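Local coordinates for protein beta-xylosidase (Uncultured organism, PDB 4MLG) that probably hydrolyses xylo-oligosaccharides, releasing xylose from their non-reducing ends, as a glycoside hydrolase family 43 beta-xylosidase with a beta-propeller fold, at residues L25-S30 and R301-A306; Y238-G241 and I246-A249; H275-V278 and K283-L286; L308-N311 and S315-P318. All coordinates share one frame; numbering follows the deposited sequence.

Interaction 1 of 4, residues L25-S30 and R301-A306; sequences LYIYPS and RSLKVA. With SO4 (sulfate ion), chain N.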
loop_
_atom_site.group_PDB
_atom_site.type_symbol
_atom_site.label_atom_id
_atom_site.label_comp_id
_atom_site.label_asym_id
_atom_site.label_seq_id
_atom_site.Cartn_x
_atom_site.Cartn_y
_atom_site.Cartn_z
ATOM N N LEU A 25 0.504 33.100 -13.923
ATOM C CA LEU A 25 1.411 32.134 -13.317
ATOM C C LEU A 25 0.868 31.646 -11.980
ATOM O O LEU A 25 0.783 32.409 -11.020
ATOM C CB LEU A 25 2.803 32.742 -13.138
ATOM C CG LEU A 25 3.847 31.845 -12.468
ATOM C CD1 LEU A 25 5.158 31.889 -13.234
ATOM C CD2 LEU A 25 4.057 32.260 -11.019
ATOM N N TYR A 26 0.499 30.371 -11.924
ATOM C CA TYR A 26 -0.006 29.778 -10.691
ATOM C C TYR A 26 1.080 28.973 -9.989
ATOM O O TYR A 26 1.893 28.311 -10.636
ATOM C CB TYR A 26 -1.219 28.889 -10.972
ATOM C CG TYR A 26 -2.441 29.640 -11.454
ATOM C CD1 TYR A 26 -3.444 30.014 -10.570
ATOM C CD2 TYR A 26 -2.591 29.971 -12.795
ATOM C CE1 TYR A 26 -4.564 30.700 -11.007
ATOM C CE2 TYR A 26 -3.706 30.657 -13.241
ATOM C CZ TYR A 26 -4.689 31.019 -12.343
ATOM O OH TYR A 26 -5.801 31.699 -12.785
ATOM N N ILE A 27 1.093 29.036 -8.663
ATOM C CA ILE A 27 2.049 28.269 -7.875
ATOM C C ILE A 27 1.314 27.298 -6.959
ATOM O O ILE A 27 0.300 27.648 -6.356
ATOM C CB ILE A 27 2.951 29.184 -7.029
ATOM C CG1 ILE A 27 3.435 30.373 -7.860
ATOM C CG2 ILE A 27 4.131 28.400 -6.474
ATOM C CD1 ILE A 27 4.306 31.340 -7.092
ATOM N N TYR A 28 1.826 26.076 -6.859
ATOM C CA TYR A 28 1.225 25.062 -6.002
ATOM C C TYR A 28 2.243 24.530 -5.001
ATOM O O TYR A 28 2.828 23.467 -5.207
ATOM C CB TYR A 28 0.657 23.920 -6.847
ATOM C CG TYR A 28 -0.366 24.374 -7.864
ATOM C CD1 TYR A 28 -1.703 24.508 -7.517
ATOM C CD2 TYR A 28 0.007 24.674 -9.169
ATOM C CE1 TYR A 28 -2.643 24.923 -8.440
ATOM C CE2 TYR A 28 -0.927 25.091 -10.100
ATOM C CZ TYR A 28 -2.251 25.214 -9.728
ATOM O OH TYR A 28 -3.187 25.628 -10.646
ATOM N N PRO A 29 2.460 25.278 -3.909
ATOM C CA PRO A 29 3.465 24.924 -2.905
ATOM C C PRO A 29 2.883 24.104 -1.758
ATOM O O PRO A 29 1.667 24.068 -1.579
ATOM C CB PRO A 29 3.893 26.291 -2.378
ATOM C CG PRO A 29 2.631 27.095 -2.428
ATOM C CD PRO A 29 1.842 26.586 -3.619
ATOM N N SER A 30 3.754 23.450 -0.995
ATOM C CA SER A 30 3.350 22.806 0.247
ATOM C C SER A 30 3.160 23.886 1.307
ATOM O O SER A 30 3.620 25.013 1.131
ATOM C CB SER A 30 4.409 21.804 0.702
ATOM O OG SER A 30 4.694 20.862 -0.315
ATOM N N ARG A 301 9.727 26.802 5.821
ATOM C CA ARG A 301 10.348 27.302 4.602
ATOM C C ARG A 301 9.517 28.392 3.933
ATOM O O ARG A 301 8.289 28.340 3.938
ATOM C CB ARG A 301 10.582 26.141 3.634
ATOM C CG ARG A 301 11.478 25.049 4.199
ATOM C CD ARG A 301 11.287 23.720 3.485
ATOM N NE ARG A 301 10.008 23.094 3.810
ATOM C CZ ARG A 301 9.622 21.903 3.364
ATOM N NH1 ARG A 301 10.418 21.198 2.571
ATOM N NH2 ARG A 301 8.440 21.414 3.711
ATOM N N SER A 302 10.199 29.379 3.360
ATOM C CA SER A 302 9.532 30.472 2.665
ATOM C C SER A 302 9.910 30.449 1.190
ATOM O O SER A 302 11.091 30.449 0.850
ATOM C CB SER A 302 9.922 31.813 3.284
ATOM O OG SER A 302 9.681 31.819 4.680
ATOM N N LEU A 303 8.909 30.427 0.315
ATOM C CA LEU A 303 9.177 30.335 -1.116
ATOM C C LEU A 303 9.706 31.639 -1.705
ATOM O O LEU A 303 9.375 32.729 -1.236
ATOM C CB LEU A 303 7.956 29.823 -1.894
ATOM C CG LEU A 303 6.543 30.352 -1.626
ATOM C CD1 LEU A 303 6.404 31.824 -1.961
ATOM C CD2 LEU A 303 5.542 29.540 -2.427
ATOM N N LYS A 304 10.533 31.512 -2.736
ATOM C CA LYS A 304 11.162 32.665 -3.361
ATOM C C LYS A 304 11.435 32.392 -4.837
ATOM O O LYS A 304 11.470 31.240 -5.267
ATOM C CB LYS A 304 12.459 33.014 -2.631
ATOM C CG LYS A 304 13.452 31.864 -2.555
ATOM C CD LYS A 304 14.613 32.192 -1.633
ATOM C CE LYS A 304 15.341 33.446 -2.084
ATOM N NZ LYS A 304 16.484 33.784 -1.191
ATOM N N VAL A 305 11.627 33.454 -5.610
ATOM C CA VAL A 305 11.844 33.308 -7.044
ATOM C C VAL A 305 13.088 34.057 -7.516
ATOM O O VAL A 305 13.312 35.212 -7.150
ATOM C CB VAL A 305 10.602 33.759 -7.852
ATOM C CG1 VAL A 305 10.150 35.148 -7.420
ATOM C CG2 VAL A 305 10.882 33.714 -9.346
ATOM N N ALA A 306 13.905 33.378 -8.316
ATOM C CA ALA A 306 15.089 33.983 -8.909
ATOM C C ALA A 306 15.082 33.754 -10.414
ATOM O O ALA A 306 14.664 32.694 -10.886
ATOM C CB ALA A 306 16.347 33.405 -8.290
HETATM S S SO4 N . 9.746 17.255 0.781
HETATM O O1 SO4 N . 8.948 18.350 1.324
HETATM O O2 SO4 N . 10.427 17.699 -0.431
HETATM O O3 SO4 N . 10.732 16.834 1.771
HETATM O O4 SO4 N . 8.866 16.138 0.452
#

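Interaction 2 of 4, residues Y238-G241 and I246-A249; sequences YSTG and ICYA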
loop_
_atom_site.group_PDB
_atom_site.type_symbol
_atom_site.label_atom_id
_atom_site.label_comp_id
_atom_site.label_asym_id
_atom_site.label_seq_id
_atom_site.Cartn_x
_atom_site.Cartn_y
_atom_site.Cartn_z
ATOM N N TYR A 238 16.592 18.266 -10.263
ATOM C CA TYR A 238 16.276 17.534 -9.041
ATOM C C TYR A 238 17.094 18.021 -7.852
ATOM O O TYR A 238 18.025 18.812 -8.009
ATOM C CB TYR A 238 16.515 16.036 -9.249
ATOM C CG TYR A 238 17.924 15.693 -9.687
ATOM C CD1 TYR A 238 18.879 15.287 -8.764
ATOM C CD2 TYR A 238 18.297 15.773 -11.023
ATOM C CE1 TYR A 238 20.165 14.974 -9.159
ATOM C CE2 TYR A 238 19.580 15.463 -11.427
ATOM C CZ TYR A 238 20.509 15.064 -10.491
ATOM O OH TYR A 238 21.788 14.753 -10.890
ATOM N N SER A 239 16.742 17.538 -6.663
ATOM C CA SER A 239 17.471 17.863 -5.440
ATOM C C SER A 239 18.395 16.715 -5.043
ATOM O O SER A 239 18.075 15.547 -5.262
ATOM C CB SER A 239 16.498 18.163 -4.299
ATOM O OG SER A 239 17.171 18.243 -3.055
ATOM N N THR A 240 19.538 17.052 -4.452
ATOM C CA THR A 240 20.517 16.046 -4.062
ATOM C C THR A 240 20.523 15.803 -2.555
ATOM O O THR A 240 21.387 15.095 -2.038
ATOM C CB THR A 240 21.936 16.430 -4.514
ATOM O OG1 THR A 240 22.342 17.632 -3.848
ATOM C CG2 THR A 240 21.979 16.642 -6.019
ATOM N N GLY A 241 19.562 16.400 -1.856
ATOM C CA GLY A 241 19.358 16.131 -0.444
ATOM C C GLY A 241 20.468 16.567 0.496
ATOM O O GLY A 241 20.584 17.746 0.833
ATOM N N ILE A 246 20.618 21.709 -6.197
ATOM C CA ILE A 246 19.643 21.480 -7.253
ATOM C C ILE A 246 20.398 21.305 -8.566
ATOM O O ILE A 246 20.828 22.282 -9.182
ATOM C CB ILE A 246 18.631 22.636 -7.375
ATOM C CG1 ILE A 246 17.786 22.740 -6.106
ATOM C CG2 ILE A 246 17.719 22.428 -8.580
ATOM C CD1 ILE A 246 16.833 21.577 -5.909
ATOM N N CYS A 247 20.578 20.054 -8.977
ATOM C CA CYS A 247 21.316 19.750 -10.195
ATOM C C CYS A 247 20.365 19.590 -11.373
ATOM O O CYS A 247 19.149 19.707 -11.217
ATOM C CB CYS A 247 22.149 18.480 -10.014
ATOM S SG CYS A 247 23.428 18.602 -8.738
ATOM N N TYR A 248 20.918 19.333 -12.554
ATOM C CA TYR A 248 20.094 19.104 -13.733
ATOM C C TYR A 248 20.800 18.237 -14.769
ATOM O O TYR A 248 22.030 18.223 -14.853
ATOM C CB TYR A 248 19.655 20.430 -14.361
ATOM C CG TYR A 248 20.716 21.112 -15.195
ATOM C CD1 TYR A 248 20.670 21.068 -16.584
ATOM C CD2 TYR A 248 21.760 21.803 -14.596
ATOM C CE1 TYR A 248 21.635 21.693 -17.350
ATOM C CE2 TYR A 248 22.730 22.429 -15.355
ATOM C CZ TYR A 248 22.663 22.371 -16.731
ATOM O OH TYR A 248 23.627 22.993 -17.491
ATOM N N ALA A 249 20.007 17.513 -15.551
ATOM C CA ALA A 249 20.530 16.654 -16.603
ATOM C C ALA A 249 19.791 16.922 -17.910
ATOM O O ALA A 249 18.790 17.639 -17.925
ATOM C CB ALA A 249 20.397 15.196 -16.202
#

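Interaction 3 of 4, residues H275-V278 and K283-L286; sequences HSIV and KWYL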
loop_
_atom_site.group_PDB
_atom_site.type_symbol
_atom_site.label_atom_id
_atom_site.label_comp_id
_atom_site.label_asym_id
_atom_site.label_seq_id
_atom_site.Cartn_x
_atom_site.Cartn_y
_atom_site.Cartn_z
ATOM N N HIS A 275 12.323 22.980 -5.942
ATOM C CA HIS A 275 12.207 23.955 -7.020
ATOM C C HIS A 275 11.176 23.612 -8.091
ATOM O O HIS A 275 10.517 22.573 -8.042
ATOM C CB HIS A 275 13.554 24.093 -7.715
ATOM C CG HIS A 275 13.881 22.928 -8.592
ATOM N ND1 HIS A 275 14.102 21.664 -8.091
ATOM C CD2 HIS A 275 13.992 22.826 -9.937
ATOM C CE1 HIS A 275 14.352 20.836 -9.088
ATOM N NE2 HIS A 275 14.289 21.515 -10.220
ATOM N N SER A 276 11.073 24.510 -9.066
ATOM C CA SER A 276 10.284 24.305 -10.276
ATOM C C SER A 276 10.676 25.369 -11.296
ATOM O O SER A 276 10.739 26.555 -10.971
ATOM C CB SER A 276 8.786 24.388 -9.979
ATOM O OG SER A 276 8.420 25.687 -9.551
ATOM N N ILE A 277 10.943 24.941 -12.527
ATOM C CA ILE A 277 11.384 25.853 -13.578
ATOM C C ILE A 277 10.286 26.088 -14.614
ATOM O O ILE A 277 9.686 25.139 -15.119
ATOM C CB ILE A 277 12.647 25.320 -14.280
ATOM C CG1 ILE A 277 13.727 24.992 -13.248
ATOM C CG2 ILE A 277 13.157 26.327 -15.297
ATOM C CD1 ILE A 277 15.003 24.454 -13.844
ATOM N N VAL A 278 10.033 27.355 -14.928
ATOM C CA VAL A 278 8.963 27.715 -15.852
ATOM C C VAL A 278 9.272 29.039 -16.549
ATOM O O VAL A 278 9.917 29.917 -15.975
ATOM C CB VAL A 278 7.602 27.800 -15.116
ATOM C CG1 VAL A 278 7.609 28.936 -14.103
ATOM C CG2 VAL A 278 6.454 27.960 -16.101
ATOM N N LYS A 283 10.870 35.330 -19.985
ATOM C CA LYS A 283 11.965 35.078 -19.052
ATOM C C LYS A 283 11.738 33.809 -18.239
ATOM O O LYS A 283 10.603 33.461 -17.915
ATOM C CB LYS A 283 12.157 36.269 -18.113
ATOM C CG LYS A 283 12.436 37.576 -18.827
ATOM C CD LYS A 283 12.607 38.717 -17.842
ATOM C CE LYS A 283 12.856 40.028 -18.569
ATOM N NZ LYS A 283 13.017 41.170 -17.627
ATOM N N TRP A 284 12.827 33.121 -17.913
ATOM C CA TRP A 284 12.754 31.905 -17.113
ATOM C C TRP A 284 12.983 32.214 -15.637
ATOM O O TRP A 284 13.765 33.102 -15.294
ATOM C CB TRP A 284 13.771 30.876 -17.607
ATOM C CG TRP A 284 13.430 30.290 -18.945
ATOM C CD1 TRP A 284 13.677 30.840 -20.170
ATOM C CD2 TRP A 284 12.780 29.037 -19.192
ATOM N NE1 TRP A 284 13.219 30.009 -21.163
ATOM C CE2 TRP A 284 12.665 28.895 -20.590
ATOM C CE3 TRP A 284 12.283 28.023 -18.368
ATOM C CZ2 TRP A 284 12.074 27.778 -21.181
ATOM C CZ3 TRP A 284 11.697 26.915 -18.956
ATOM C CH2 TRP A 284 11.597 26.802 -20.348
ATOM N N TYR A 285 12.295 31.480 -14.768
ATOM C CA TYR A 285 12.400 31.698 -13.329
ATOM C C TYR A 285 12.625 30.392 -12.573
ATOM O O TYR A 285 12.103 29.345 -12.954
ATOM C CB TYR A 285 11.145 32.399 -12.801
ATOM C CG TYR A 285 10.911 33.764 -13.404
ATOM C CD1 TYR A 285 11.469 34.901 -12.833
ATOM C CD2 TYR A 285 10.136 33.919 -14.547
ATOM C CE1 TYR A 285 11.262 36.153 -13.383
ATOM C CE2 TYR A 285 9.924 35.166 -15.104
ATOM C CZ TYR A 285 10.489 36.280 -14.518
ATOM O OH TYR A 285 10.280 37.525 -15.066
ATOM N N LEU A 286 13.409 30.462 -11.502
ATOM C CA LEU A 286 13.631 29.307 -10.642
ATOM C C LEU A 286 12.947 29.517 -9.297
ATOM O O LEU A 286 13.536 30.076 -8.372
ATOM C CB LEU A 286 15.127 29.064 -10.432
ATOM C CG LEU A 286 15.505 27.883 -9.530
ATOM C CD1 LEU A 286 15.137 26.563 -10.190
ATOM C CD2 LEU A 286 16.981 27.918 -9.164
#

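Interaction 4 of 4, residues L308-N311 and S315-P318; sequences LKYN and SIQP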
loop_
_atom_site.group_PDB
_atom_site.type_symbol
_atom_site.label_atom_id
_atom_site.label_comp_id
_atom_site.label_asym_id
_atom_site.label_seq_id
_atom_site.Cartn_x
_atom_site.Cartn_y
_atom_site.Cartn_z
ATOM N N LEU A 308 16.191 32.740 -13.984
ATOM C CA LEU A 308 17.073 31.710 -14.518
ATOM C C LEU A 308 17.497 32.057 -15.942
ATOM O O LEU A 308 16.671 32.447 -16.767
ATOM C CB LEU A 308 16.378 30.348 -14.488
ATOM C CG LEU A 308 17.237 29.131 -14.828
ATOM C CD1 LEU A 308 17.125 28.086 -13.731
ATOM C CD2 LEU A 308 16.838 28.540 -16.170
ATOM N N LYS A 309 18.788 31.917 -16.225
ATOM C CA LYS A 309 19.319 32.272 -17.536
ATOM C C LYS A 309 20.131 31.134 -18.147
ATOM O O LYS A 309 20.804 30.387 -17.435
ATOM C CB LYS A 309 20.169 33.541 -17.445
ATOM C CG LYS A 309 19.384 34.780 -17.049
ATOM C CD LYS A 309 20.285 35.998 -16.951
ATOM C CE LYS A 309 19.493 37.241 -16.579
ATOM N NZ LYS A 309 20.373 38.434 -16.431
ATOM N N TYR A 310 20.061 31.009 -19.467
ATOM C CA TYR A 310 20.766 29.945 -20.172
ATOM C C TYR A 310 21.985 30.471 -20.917
ATOM O O TYR A 310 22.023 31.630 -21.334
ATOM C CB TYR A 310 19.838 29.246 -21.168
ATOM C CG TYR A 310 18.626 28.584 -20.553
ATOM C CD1 TYR A 310 18.699 27.297 -20.038
ATOM C CD2 TYR A 310 17.404 29.242 -20.504
ATOM C CE1 TYR A 310 17.591 26.687 -19.481
ATOM C CE2 TYR A 310 16.292 28.640 -19.949
ATOM C CZ TYR A 310 16.389 27.364 -19.440
ATOM O OH TYR A 310 15.280 26.765 -18.886
ATOM N N ASN A 311 22.980 29.607 -21.079
ATOM C CA ASN A 311 24.117 29.900 -21.936
ATOM C C ASN A 311 23.827 29.388 -23.340
ATOM O O ASN A 311 23.096 28.410 -23.502
ATOM C CB ASN A 311 25.386 29.256 -21.376
ATOM C CG ASN A 311 25.839 29.900 -20.082
ATOM O OD1 ASN A 311 25.818 31.123 -19.944
ATOM N ND2 ASN A 311 26.246 29.077 -19.122
ATOM N N SER A 315 23.594 25.153 -21.623
ATOM C CA SER A 315 23.797 25.011 -20.185
ATOM C C SER A 315 23.074 26.102 -19.397
ATOM O O SER A 315 22.742 27.158 -19.938
ATOM C CB SER A 315 25.291 25.021 -19.852
ATOM O OG SER A 315 25.893 26.248 -20.226
ATOM N N ILE A 316 22.830 25.836 -18.117
ATOM C CA ILE A 316 22.149 26.787 -17.244
ATOM C C ILE A 316 23.151 27.513 -16.351
ATOM O O ILE A 316 23.994 26.882 -15.712
ATOM C CB ILE A 316 21.109 26.080 -16.349
ATOM C CG1 ILE A 316 20.187 25.196 -17.189
ATOM C CG2 ILE A 316 20.301 27.096 -15.555
ATOM C CD1 ILE A 316 19.185 24.407 -16.369
ATOM N N GLN A 317 23.059 28.840 -16.309
ATOM C CA GLN A 317 23.919 29.633 -15.436
ATOM C C GLN A 317 23.582 29.355 -13.974
ATOM O O GLN A 317 22.447 29.566 -13.545
ATOM C CB GLN A 317 23.781 31.128 -15.739
ATOM C CG GLN A 317 24.296 31.538 -17.111
ATOM C CD GLN A 317 24.155 33.027 -17.370
ATOM O OE1 GLN A 317 23.526 33.749 -16.596
ATOM N NE2 GLN A 317 24.746 33.494 -18.464
ATOM N N PRO A 318 24.572 28.875 -13.206
ATOM C CA PRO A 318 24.372 28.506 -11.800
ATOM C C PRO A 318 23.881 29.680 -10.956
ATOM O O PRO A 318 24.351 30.802 -11.132
ATOM C CB PRO A 318 25.770 28.066 -11.349
ATOM C CG PRO A 318 26.707 28.684 -12.327
ATOM C CD PRO A 318 25.972 28.700 -13.627
#

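Interaction 1 of 4, residues L25-S30 and R301-A306
Arg-301 opens the segment that brings Leu-303 against Pro-29 and Ile-27, and it meets a sulfate ion, probably left from the crystallisation liquor, with the edge of its guanidinium. NH1 gives a weak hydrogen bond to sulfate O1 (3.4 Å, 168° at the hydrogen), with the acceptor near the guanidinium plane. A bend at the third torsion (chi3 -72°) kinks the chain before the guanidinium, whose NH1 edge meets the sulfate. NE makes a salt bridge with Asp-32, and NH1 also has a long, weak ion pair with Asp-15, whose other carboxylate oxygen accepts a bond from Ser-30 OG. Leu-303 follows, its CG lodged between backbone N and carbonyl carbon (chi1 45°). Its CD2 does the touching: it lies 3.6 Å from Pro-29 CB and 3.8 Å from Pro-29 CG, the branch slanting across the CB-CG bond of the proline. The same methyl reaches Ile-27 more loosely, CD2 to CG2 being 4.4 Å. Met-13 of strand 12-14 packs on both Leu-303 and Pro-29, filling in beside this pair. Strands 24-32 and 302-308 belong to different sheets of the propeller, one near each end of the chain, and meet here through side chains alone. One leucine methyl against a proline and an isoleucine gives a small, buried and non-directional contact, whereas the Arg-301 guanidinium is held mainly by Asp-32, and its weak sulfate bond is consistent with some positive charge remaining for an anion.

Interaction 2 of 4, residues Y238-G241 and I246-A249
Tyr-238 and Cys-247 exchange two backbone hydrogen bonds. Tyr-238 N donates to Cys-247 O (3.1 Å, 154° at the hydrogen), approaching from 35° above the carbonyl plane. The return bond from Cys-247 N to Tyr-238 O is strongly bent and weak (3.0 Å, 129°), and the same oxygen also takes a CA-H...O contact from Ile-246 CA at 3.2 Å. Just beyond the pair, Ser-239 OG accepts from Gly-241 N at 3.2 Å, an ST turn that leads out of the strand; Thr-240 OG1 bonds to Thr-243 OG1 and Leu-245 N. Tyr-238 CG stands between its backbone N and carbonyl carbon, which lays the ring over Cys-247. The cysteine CB makes an off-centre CH-pi contact, with Tyr-238 CZ the nearest ring atom at 3.8 Å, while SG stands obliquely to the ring and reaches Thr-240 CG2 at 3.7 Å. Tyr-238 OH bonds to Arg-219 O. On the other face, Ser-239 CB and Ile-246 CD1 touch at 3.8 Å as the non-hydrogen-bonded pair. This beta hairpin forms the middle of a four-strand antiparallel run, consistent with a propeller blade: strand 223-230 flanks 233-239, strand 258-265 flanks 246-251, and Tyr-260 of the latter packs against Tyr-238.

Interaction 3 of 4, residues H275-V278 and K283-L286
The Trp-284 indole and Ile-277 meet obliquely, with CE3 3.6 Å from Ile-277 CG2; the two side chains cross at about a right angle. The carbonyl carbon of Val-278 also approaches the six-membered ring obliquely, 3.7 Å from CE3. Other aromatic groups complete the surroundings of the indole: Tyr-310 in an edge-to-face arrangement, His-228 at an intermediate inclination and Tyr-230 nearly perpendicular. The His-275 imidazole has Ile-277 CG1 at its edge, in plane, while Leu-286 CD1 comes in obliquely, 3.9 Å from CD2. At the Tyr-285 ring the edge faces Val-278 O. The backbones pair as an antiparallel beta hairpin, the strand directions 172° apart, and strand 283-290 pairs on its other edge with strand 302-308 in one sheet of the propeller. Tyr-285 N donates to Val-278 O at 3.1 Å, nearly along the C=O axis; the reverse bond, Val-278 N to Tyr-285 O, is weak at 3.5 Å. Leu-286 CG sits anti to its own N (chi1 179°), which, with chi2 68°, carries CD1 to 3.7 Å from Ile-277 CG1. With an alanine at Trp-284, Ile-277 CG2 would probably lose its cover and Tyr-310 its edge-to-face partner. Ser-276 faces away from strand 283-286, its OG bonded to Pro-16 O and Ala-18 N; the Ser-276 side chain lies about 6 Å from the bound calcium ion.

Interaction 4 of 4, residues L308-N311 and S315-P318
Asn-311 reaches toward the segment 315-318 along its whole side chain. CB lies 3.3 Å from Ser-315 OG, and CG, standing anti to the carbonyl carbon (chi1 -69°), packs 3.7 Å from Gln-317 CG. At the tip the amide splits its duties: ND2 donates to Ser-315 OG (3.1 Å), the hydroxyl lying in the amide plane, and OD1 accepts from Gln-317 NE2 (3.0 Å). In that second bond the donor is tilted from the carbonyl plane and the amide planes are 53° apart. Ser-315 OG is also bonded to Asp-313 OD1. The backbone N of Asn-311 adds a straight bond to Ser-315 O (2.7 Å, 172°), and Gln-317 N gives one to Lys-309 O (3.0 Å). A lysine in place of Asn-311 would probably leave Gln-317 NE2 without its acceptor and Ser-315 OG without its amide donor. On the buried side Ile-316 CG2 touches Leu-308 CG at 3.7 Å. The Ile-316 and Tyr-310 side chains lie side by side, CG1 meeting CE1 obliquely, and the Tyr-310 ring stacks on Tyr-230. The two bonds flanking the single bridge between Tyr-310 and Ile-316 make this a short, hairpin-like reversal that follows strand 302-308.

Overall arrangement
Segment 301-306 of interaction 1 and interaction 3 share one antiparallel sheet, the centres of the two contacts about 10 Å apart: Ala-306 O and Leu-286 N are 2.6 Å apart, a probable hydrogen bond between strands 302-308 and 283-290. The same pairing runs on into interaction 4, where Leu-308 N lies 2.8 Å from Trp-284 O. Interaction 2 belongs to another sheet, yet Ile-246 CD1 comes within 3.5 Å of His-275 ND1, and Tyr-248 OH probably bonds to Ile-316 N (3.0 Å). The side chains of Pro-29 and Ser-239 lie about 9 Å, and that of Ser-276 about 6 Å, from the calcium ion liganded by Asp-85 and His-274; interaction 4 is centred about 20 Å from the chain centre.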